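Penaeus monodon metallodensovirus major capsid protein (Penaeus monodon metallodensovirus, PDB 6WH7) builds the sixty-copy icosahedral capsid of a shrimp densovirus, the shell that in parvoviruses encloses the single-stranded DNA genome. Local coordinates at residues A[73-78]-A[187-192]; A[81-86]-A[271-276]; A[158-163]-A[206-211]. One frame throughout, in Å; residues are numbered along the deposited sequence.

Contact 1 (A[73-78]-A[187-192])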
# COMPACT_ATOMS: atom_id res chain seq x y z
N ARG A 73 -90.35 -54.08 -8.94
CA ARG A 73 -90.63 -55.37 -9.53
C ARG A 73 -91.67 -55.25 -10.62
O ARG A 73 -92.54 -54.38 -10.59
CB ARG A 73 -91.10 -56.38 -8.49
CG ARG A 73 -90.04 -56.81 -7.54
CD ARG A 73 -90.58 -57.89 -6.67
NE ARG A 73 -91.07 -58.98 -7.49
CZ ARG A 73 -90.29 -59.92 -8.03
NH1 ARG A 73 -88.99 -59.89 -7.83
NH2 ARG A 73 -90.82 -60.87 -8.77
N GLY A 74 -91.59 -56.16 -11.60
CA GLY A 74 -92.56 -56.21 -12.67
C GLY A 74 -92.51 -55.04 -13.62
O GLY A 74 -93.51 -54.75 -14.28
N LEU A 75 -91.37 -54.37 -13.73
CA LEU A 75 -91.24 -53.20 -14.57
C LEU A 75 -90.72 -53.65 -15.93
O LEU A 75 -89.59 -54.13 -16.03
CB LEU A 75 -90.30 -52.18 -13.93
CG LEU A 75 -90.21 -50.79 -14.53
CD1 LEU A 75 -91.47 -50.05 -14.21
CD2 LEU A 75 -89.00 -50.04 -14.03
N THR A 76 -91.55 -53.53 -16.96
CA THR A 76 -91.13 -53.86 -18.31
C THR A 76 -90.24 -52.75 -18.85
O THR A 76 -90.15 -51.67 -18.26
CB THR A 76 -92.35 -54.09 -19.19
OG1 THR A 76 -93.12 -52.89 -19.29
CG2 THR A 76 -93.22 -55.17 -18.61
N PRO A 77 -89.53 -52.99 -19.95
CA PRO A 77 -88.63 -51.94 -20.47
C PRO A 77 -89.35 -50.73 -21.03
O PRO A 77 -88.72 -49.69 -21.20
CB PRO A 77 -87.85 -52.67 -21.57
CG PRO A 77 -88.74 -53.77 -21.98
CD PRO A 77 -89.37 -54.24 -20.71
N THR A 78 -90.64 -50.84 -21.33
CA THR A 78 -91.39 -49.68 -21.82
C THR A 78 -91.81 -48.77 -20.68
O THR A 78 -91.74 -47.54 -20.80
CB THR A 78 -92.60 -50.15 -22.61
OG1 THR A 78 -92.17 -50.94 -23.72
CG2 THR A 78 -93.40 -48.98 -23.11
N ASP A 187 -93.01 -47.11 -6.40
CA ASP A 187 -93.86 -47.96 -7.20
C ASP A 187 -94.60 -47.24 -8.31
O ASP A 187 -95.39 -47.87 -9.01
CB ASP A 187 -94.86 -48.70 -6.31
CG ASP A 187 -95.67 -47.76 -5.47
OD1 ASP A 187 -95.34 -46.56 -5.42
OD2 ASP A 187 -96.66 -48.21 -4.87
N TYR A 188 -94.41 -45.94 -8.48
CA TYR A 188 -95.22 -45.22 -9.45
C TYR A 188 -94.68 -45.53 -10.83
O TYR A 188 -93.58 -45.12 -11.18
CB TYR A 188 -95.20 -43.72 -9.19
CG TYR A 188 -95.74 -43.28 -7.86
CD1 TYR A 188 -96.71 -44.02 -7.21
CD2 TYR A 188 -95.34 -42.09 -7.29
CE1 TYR A 188 -97.22 -43.61 -6.01
CE2 TYR A 188 -95.85 -41.68 -6.09
CZ TYR A 188 -96.79 -42.44 -5.45
OH TYR A 188 -97.30 -42.02 -4.25
N VAL A 189 -95.48 -46.22 -11.63
CA VAL A 189 -95.06 -46.70 -12.94
C VAL A 189 -95.80 -45.91 -14.00
O VAL A 189 -97.02 -45.73 -13.92
CB VAL A 189 -95.29 -48.21 -13.11
CG1 VAL A 189 -94.41 -48.98 -12.19
CG2 VAL A 189 -96.70 -48.55 -12.79
N ALA A 190 -95.05 -45.41 -14.97
CA ALA A 190 -95.61 -44.74 -16.13
C ALA A 190 -95.17 -45.48 -17.37
O ALA A 190 -94.01 -45.86 -17.50
CB ALA A 190 -95.16 -43.30 -16.20
N SER A 191 -96.10 -45.69 -18.28
CA SER A 191 -95.80 -46.30 -19.57
C SER A 191 -95.78 -45.19 -20.60
O SER A 191 -96.82 -44.62 -20.94
CB SER A 191 -96.84 -47.36 -19.93
OG SER A 191 -96.55 -47.95 -21.18
N THR A 192 -94.59 -44.87 -21.09
CA THR A 192 -94.46 -43.86 -22.14
C THR A 192 -94.77 -44.49 -23.49
O THR A 192 -94.14 -45.47 -23.90
CB THR A 192 -93.06 -43.24 -22.11
OG1 THR A 192 -92.94 -42.28 -23.16
CG2 THR A 192 -91.97 -44.31 -22.19

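Contact 2 (A[81-86]-A[271-276])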
# COMPACT_ATOMS: atom_id res chain seq x y z
N ILE A 81 -90.25 -46.22 -13.59
CA ILE A 81 -90.59 -45.76 -12.25
C ILE A 81 -90.42 -44.26 -12.20
O ILE A 81 -89.38 -43.73 -12.60
CB ILE A 81 -89.72 -46.45 -11.18
CG1 ILE A 81 -90.01 -47.93 -11.12
CG2 ILE A 81 -89.97 -45.83 -9.83
CD1 ILE A 81 -91.40 -48.23 -10.69
N VAL A 82 -91.42 -43.57 -11.69
CA VAL A 82 -91.41 -42.12 -11.59
C VAL A 82 -90.98 -41.77 -10.18
O VAL A 82 -91.67 -42.12 -9.21
CB VAL A 82 -92.79 -41.53 -11.91
CG1 VAL A 82 -92.77 -40.03 -11.79
CG2 VAL A 82 -93.22 -41.96 -13.29
N ILE A 83 -89.85 -41.09 -10.04
CA ILE A 83 -89.37 -40.73 -8.72
C ILE A 83 -90.10 -39.46 -8.32
O ILE A 83 -89.83 -38.39 -8.88
CB ILE A 83 -87.85 -40.51 -8.70
CG1 ILE A 83 -87.13 -41.67 -9.39
CG2 ILE A 83 -87.35 -40.38 -7.29
CD1 ILE A 83 -87.44 -42.98 -8.82
N PRO A 84 -91.00 -39.50 -7.35
CA PRO A 84 -91.75 -38.30 -6.96
C PRO A 84 -90.88 -37.37 -6.11
O PRO A 84 -91.29 -36.93 -5.04
CB PRO A 84 -92.92 -38.87 -6.17
CG PRO A 84 -92.37 -40.08 -5.57
CD PRO A 84 -91.38 -40.65 -6.53
N TRP A 85 -89.69 -37.08 -6.59
CA TRP A 85 -88.71 -36.37 -5.80
C TRP A 85 -88.93 -34.87 -5.85
O TRP A 85 -88.20 -34.12 -5.21
CB TRP A 85 -87.31 -36.70 -6.31
CG TRP A 85 -86.92 -35.91 -7.51
CD1 TRP A 85 -87.46 -35.98 -8.74
CD2 TRP A 85 -85.82 -35.00 -7.60
NE1 TRP A 85 -86.82 -35.11 -9.59
CE2 TRP A 85 -85.80 -34.51 -8.91
CE3 TRP A 85 -84.87 -34.54 -6.69
CZ2 TRP A 85 -84.86 -33.59 -9.33
CZ3 TRP A 85 -83.94 -33.63 -7.11
CH2 TRP A 85 -83.94 -33.16 -8.42
N ASN A 86 -89.91 -34.42 -6.62
CA ASN A 86 -90.31 -33.03 -6.63
C ASN A 86 -91.47 -32.74 -5.71
O ASN A 86 -91.95 -31.60 -5.68
CB ASN A 86 -90.61 -32.56 -8.06
CG ASN A 86 -91.67 -33.38 -8.73
OD1 ASN A 86 -91.96 -34.49 -8.33
ND2 ASN A 86 -92.26 -32.82 -9.77
N HIS A 271 -87.07 -37.48 -12.54
CA HIS A 271 -86.20 -38.61 -12.30
C HIS A 271 -86.98 -39.90 -12.47
O HIS A 271 -88.13 -40.00 -12.03
CB HIS A 271 -85.55 -38.56 -10.92
CG HIS A 271 -84.53 -37.47 -10.79
ND1 HIS A 271 -83.82 -37.26 -9.63
CD2 HIS A 271 -84.13 -36.52 -11.65
CE1 HIS A 271 -83.00 -36.25 -9.80
NE2 HIS A 271 -83.17 -35.77 -11.01
N TYR A 272 -86.35 -40.85 -13.13
CA TYR A 272 -87.02 -42.03 -13.65
C TYR A 272 -86.11 -43.22 -13.47
O TYR A 272 -84.90 -43.12 -13.69
CB TYR A 272 -87.35 -41.84 -15.12
CG TYR A 272 -88.30 -40.71 -15.40
CD1 TYR A 272 -89.59 -40.72 -14.91
CD2 TYR A 272 -87.87 -39.58 -16.07
CE1 TYR A 272 -90.45 -39.68 -15.15
CE2 TYR A 272 -88.71 -38.54 -16.31
CZ TYR A 272 -90.00 -38.59 -15.85
OH TYR A 272 -90.83 -37.54 -16.09
N LEU A 273 -86.69 -44.34 -13.08
CA LEU A 273 -85.97 -45.60 -13.01
C LEU A 273 -86.52 -46.53 -14.08
O LEU A 273 -87.73 -46.58 -14.31
CB LEU A 273 -86.08 -46.24 -11.63
CG LEU A 273 -85.37 -45.43 -10.57
CD1 LEU A 273 -85.57 -46.02 -9.21
CD2 LEU A 273 -83.90 -45.33 -10.89
N SER A 274 -85.63 -47.27 -14.72
CA SER A 274 -86.00 -48.09 -15.85
C SER A 274 -85.00 -49.22 -15.97
O SER A 274 -83.90 -49.16 -15.42
CB SER A 274 -86.05 -47.26 -17.13
OG SER A 274 -86.42 -48.04 -18.24
N PHE A 275 -85.41 -50.27 -16.68
CA PHE A 275 -84.48 -51.34 -16.93
C PHE A 275 -84.23 -51.47 -18.42
O PHE A 275 -85.10 -51.15 -19.23
CB PHE A 275 -84.99 -52.67 -16.38
CG PHE A 275 -85.11 -52.70 -14.89
CD1 PHE A 275 -84.01 -52.90 -14.10
CD2 PHE A 275 -86.33 -52.53 -14.29
CE1 PHE A 275 -84.12 -52.91 -12.74
CE2 PHE A 275 -86.45 -52.55 -12.93
CZ PHE A 275 -85.34 -52.74 -12.16
N PRO A 276 -83.05 -51.93 -18.82
CA PRO A 276 -82.77 -52.11 -20.23
C PRO A 276 -83.61 -53.24 -20.80
O PRO A 276 -83.84 -54.25 -20.12
CB PRO A 276 -81.28 -52.46 -20.24
CG PRO A 276 -81.04 -53.06 -18.93
CD PRO A 276 -81.89 -52.29 -17.99

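Contact 3 (A[158-163]-A[206-211])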
# COMPACT_ATOMS: atom_id res chain seq x y z
N ILE A 158 -81.43 -48.35 -14.90
CA ILE A 158 -81.17 -47.06 -15.53
C ILE A 158 -81.84 -45.98 -14.70
O ILE A 158 -83.06 -46.00 -14.51
CB ILE A 158 -81.69 -47.04 -16.97
CG1 ILE A 158 -81.07 -48.17 -17.77
CG2 ILE A 158 -81.36 -45.73 -17.62
CD1 ILE A 158 -81.68 -48.35 -19.11
N HIS A 159 -81.05 -45.04 -14.20
CA HIS A 159 -81.59 -43.83 -13.60
C HIS A 159 -81.59 -42.75 -14.67
O HIS A 159 -80.54 -42.40 -15.21
CB HIS A 159 -80.78 -43.36 -12.41
CG HIS A 159 -81.40 -42.19 -11.71
ND1 HIS A 159 -82.50 -42.31 -10.89
CD2 HIS A 159 -81.15 -40.87 -11.81
CE1 HIS A 159 -82.85 -41.12 -10.46
NE2 HIS A 159 -82.05 -40.23 -11.00
N SER A 160 -82.76 -42.21 -14.96
CA SER A 160 -82.91 -41.23 -16.01
C SER A 160 -83.33 -39.90 -15.41
O SER A 160 -84.26 -39.85 -14.60
CB SER A 160 -83.95 -41.69 -17.03
OG SER A 160 -83.54 -42.88 -17.66
N ILE A 161 -82.63 -38.84 -15.79
CA ILE A 161 -83.02 -37.48 -15.46
C ILE A 161 -83.50 -36.83 -16.75
O ILE A 161 -82.77 -36.83 -17.74
CB ILE A 161 -81.86 -36.68 -14.86
CG1 ILE A 161 -81.41 -37.30 -13.54
CG2 ILE A 161 -82.27 -35.26 -14.64
CD1 ILE A 161 -80.18 -36.67 -13.00
N ASP A 162 -84.70 -36.28 -16.74
CA ASP A 162 -85.25 -35.70 -17.95
C ASP A 162 -85.05 -34.20 -17.86
O ASP A 162 -85.87 -33.48 -17.30
CB ASP A 162 -86.72 -36.07 -18.06
CG ASP A 162 -87.31 -35.71 -19.39
OD1 ASP A 162 -86.55 -35.29 -20.28
OD2 ASP A 162 -88.53 -35.85 -19.54
N ASP A 163 -83.97 -33.73 -18.48
CA ASP A 163 -83.57 -32.33 -18.48
C ASP A 163 -84.26 -31.55 -19.58
O ASP A 163 -84.68 -30.41 -19.38
CB ASP A 163 -82.06 -32.23 -18.63
CG ASP A 163 -81.33 -32.66 -17.39
OD1 ASP A 163 -81.95 -32.63 -16.31
OD2 ASP A 163 -80.15 -33.04 -17.49
N ASN A 206 -82.33 -37.23 -21.42
CA ASN A 206 -80.99 -36.68 -21.55
C ASN A 206 -79.96 -37.44 -20.73
O ASN A 206 -79.11 -38.13 -21.29
CB ASN A 206 -80.98 -35.21 -21.11
CG ASN A 206 -79.64 -34.57 -21.33
OD1 ASN A 206 -78.94 -34.87 -22.28
ND2 ASN A 206 -79.26 -33.70 -20.41
N LYS A 207 -80.04 -37.33 -19.41
CA LYS A 207 -79.08 -37.96 -18.52
C LYS A 207 -79.61 -39.32 -18.12
O LYS A 207 -80.67 -39.42 -17.50
CB LYS A 207 -78.82 -37.10 -17.29
CG LYS A 207 -78.16 -35.78 -17.60
CD LYS A 207 -77.87 -35.01 -16.33
CE LYS A 207 -76.75 -35.66 -15.55
NZ LYS A 207 -75.47 -35.59 -16.29
N ASN A 208 -78.88 -40.37 -18.48
CA ASN A 208 -79.25 -41.73 -18.15
C ASN A 208 -78.03 -42.38 -17.53
O ASN A 208 -77.02 -42.57 -18.21
CB ASN A 208 -79.69 -42.50 -19.38
CG ASN A 208 -80.92 -41.93 -20.01
OD1 ASN A 208 -82.03 -42.14 -19.53
ND2 ASN A 208 -80.74 -41.20 -21.09
N ARG A 209 -78.10 -42.72 -16.25
CA ARG A 209 -77.04 -43.45 -15.58
C ARG A 209 -77.40 -44.92 -15.58
O ARG A 209 -78.48 -45.30 -15.12
CB ARG A 209 -76.84 -42.96 -14.15
CG ARG A 209 -76.26 -41.58 -14.08
CD ARG A 209 -76.17 -41.10 -12.65
NE ARG A 209 -75.59 -39.76 -12.60
CZ ARG A 209 -76.28 -38.65 -12.82
NH1 ARG A 209 -77.56 -38.72 -13.11
NH2 ARG A 209 -75.68 -37.48 -12.75
N TYR A 210 -76.51 -45.76 -16.09
CA TYR A 210 -76.68 -47.20 -15.96
C TYR A 210 -76.00 -47.60 -14.67
O TYR A 210 -74.78 -47.53 -14.55
CB TYR A 210 -76.11 -47.97 -17.14
CG TYR A 210 -76.74 -47.67 -18.48
CD1 TYR A 210 -77.95 -47.02 -18.56
CD2 TYR A 210 -76.21 -48.18 -19.64
CE1 TYR A 210 -78.54 -46.77 -19.77
CE2 TYR A 210 -76.80 -47.95 -20.86
CZ TYR A 210 -77.97 -47.25 -20.92
OH TYR A 210 -78.57 -47.02 -22.13
N TRP A 211 -76.80 -48.02 -13.70
CA TRP A 211 -76.33 -48.17 -12.34
C TRP A 211 -76.33 -49.65 -12.01
O TRP A 211 -77.35 -50.33 -12.17
CB TRP A 211 -77.19 -47.34 -11.40
CG TRP A 211 -76.82 -47.36 -9.97
CD1 TRP A 211 -75.63 -47.00 -9.44
CD2 TRP A 211 -77.70 -47.54 -8.86
NE1 TRP A 211 -75.67 -47.06 -8.07
CE2 TRP A 211 -76.95 -47.38 -7.70
CE3 TRP A 211 -79.06 -47.87 -8.75
CZ2 TRP A 211 -77.49 -47.53 -6.43
CZ3 TRP A 211 -79.59 -48.01 -7.49
CH2 TRP A 211 -78.82 -47.85 -6.35

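Contact 1 (A[73-78]-A[187-192])
Val189 and Leu75 meet through one methyl group each. Val189 points its CB toward 73-78, and its CG1 lies 3.7 Å from Leu75 CD1. The two side chains pass each other antiparallel. In Leu75, CG is anti to the backbone N (chi1 -170°), and chi2 of 72° then sets CD1, the atom that meets Val189. Ala190 turns its methyl group away from 73-78. Ser191 comes next: its OG lies 3.8 Å from Thr78 CG2, a van der Waals contact. Thr192 meets the same threonine at two points. Thr192 CG2 packs on the backbone at Thr78 O, 3.5 Å away, while Thr78 CG2 lies 3.7 Å from Thr192 O. No hydrogen bond joins the segments. The touching parts, 75-78 and 189-192, run nearly parallel, 10° apart end to end, but the CA atoms of Leu75 and Val189 are 7.7 Å apart, too far for a ladder. The contact is light packing. It lies just past the corner at Gly74, where the chain leaves strand 59-75 of one jelly-roll sheet for strand 79-83 of the other. Strand 189-191 is an outermost strand of that second sheet within this chain. It bonds through Ala190 to Met80 of strand 79-83, and Val189 also packs on Lys173 and Thr176 of strand 169-179.

Contact 2 (A[81-86]-A[271-276])
Ile81 and Leu273 exchange both backbone bonds of an antiparallel hydrogen-bonded pair. Ile81 N donates to Leu273 O at 2.6 Å, and Leu273 N returns a bond to Ile81 O at 2.8 Å. Ile81 O also receives a CA-H...O contact from Tyr272 CA. Further along, Ile83 N gives a bond to His271 O at 2.8 Å. The outward backbone groups are used by the flanking strands: Val82 bonds to Tyr188, Tyr272 to Ser160 and Ser274 to Ile158. The strands are C and H of the CHEF sheet of the viral jelly roll. Beyond Ile83 the chain makes an inverse gamma turn centred on Pro84, with a weak bond from Trp85 N to Ile83 O. Trp85 then stacks face to face on His271. The centroids of its five-membered ring and the imidazole are 3.8 Å apart, with planes at 10°, and Trp85 CE2 lies over the imidazole centre. Both buried rings have polar partners: Trp85 NE1 bonds to Ala269 O, and His271 ND1 to Tyr126 OH. Trp85 O is bonded to Tyr91 OH. On the sheet face that carries His271, Ile83 CD1 packs at 3.6 Å on Leu273 CD1. On the opposite sheet face Val82 CG2 lies 4.0 Å from Tyr272 CE1.

Contact 3 (A[158-163]-A[206-211])
His159 and Arg209 form an antiparallel hydrogen-bonded pair, each backbone N giving a bond to the other's O. Ile161 and Lys207 form the next such pair. Ile161 N to Lys207 O is 2.7 Å, while the bond from Lys207 N to Ile161 O is longer, at 3.2 Å. CA-H...O contacts lie between the ladder bonds, such as Ser160 CA with Lys207 O.

Two side-chain bonds add to the ladder. Ser160 OG donates to Asn208 OD1, in the plane of the amide carbonyl. In Asn208, chi1 of -63° sets CG beside the backbone N, and chi2 of -78° turns OD1 to that hydroxyl. The amide's ND2 bonds to Phe205 O. At the end of the ladder Asn206 ND2 donates to Asp163 OD2 at 3.1 Å, using the anti lone pair of that oxygen. The carboxylate and amide planes are 62° apart. Asn206 OD1 accepts a bond from Tyr52 N of a neighbouring subunit.

These are strands E and F of the CHEF sheet of the jelly roll. At Arg209 and Tyr210 the sheet continues into a strand of the same neighbouring subunit.

Apolar packing lies on the face of Ser160 and Asn208. There Ile158 lies alongside Tyr210: Ile158 CG1 is 3.4 Å from Tyr210 CD1, and Ile158 CD1 reaches Tyr210 CE1 at 3.6 Å.

Two aliphatic groups meet charged ones. On the face of His159, Arg209 extends from CG to NE and crosses Ile161 obliquely. Ile161 CD1 meets the edge of the guanidinium, 3.3 Å from Arg209 NH1. Past the end of the strand, beside the Asn206 bond, Lys207 CD packs against Asp163 OD2 at 3.2 Å. The charged Lys207 NZ does not touch that carboxylate.

All three contacts reach one antiparallel sheet, whose order is 189-191, 79-83, 270-274, 157-162, 207-211. Contact 2 is central, with its centre about 9 Å from the centre of contact 1 and about 9 Å from that of contact 3. Tyr188 O lies 2.7 Å from Val82 N, a probable hydrogen bond joining contacts 1 and 2. Tyr272 O to Ser160 N and Ser274 O to Ile158 N, each 2.7 Å, probably join contacts 2 and 3 likewise. Contacts 1 and 3 do not touch; their nearest atoms are about 7 Å apart. Along the chain, contact 3 is nested within the loop closed by contact 2, and contact 1 crosses both.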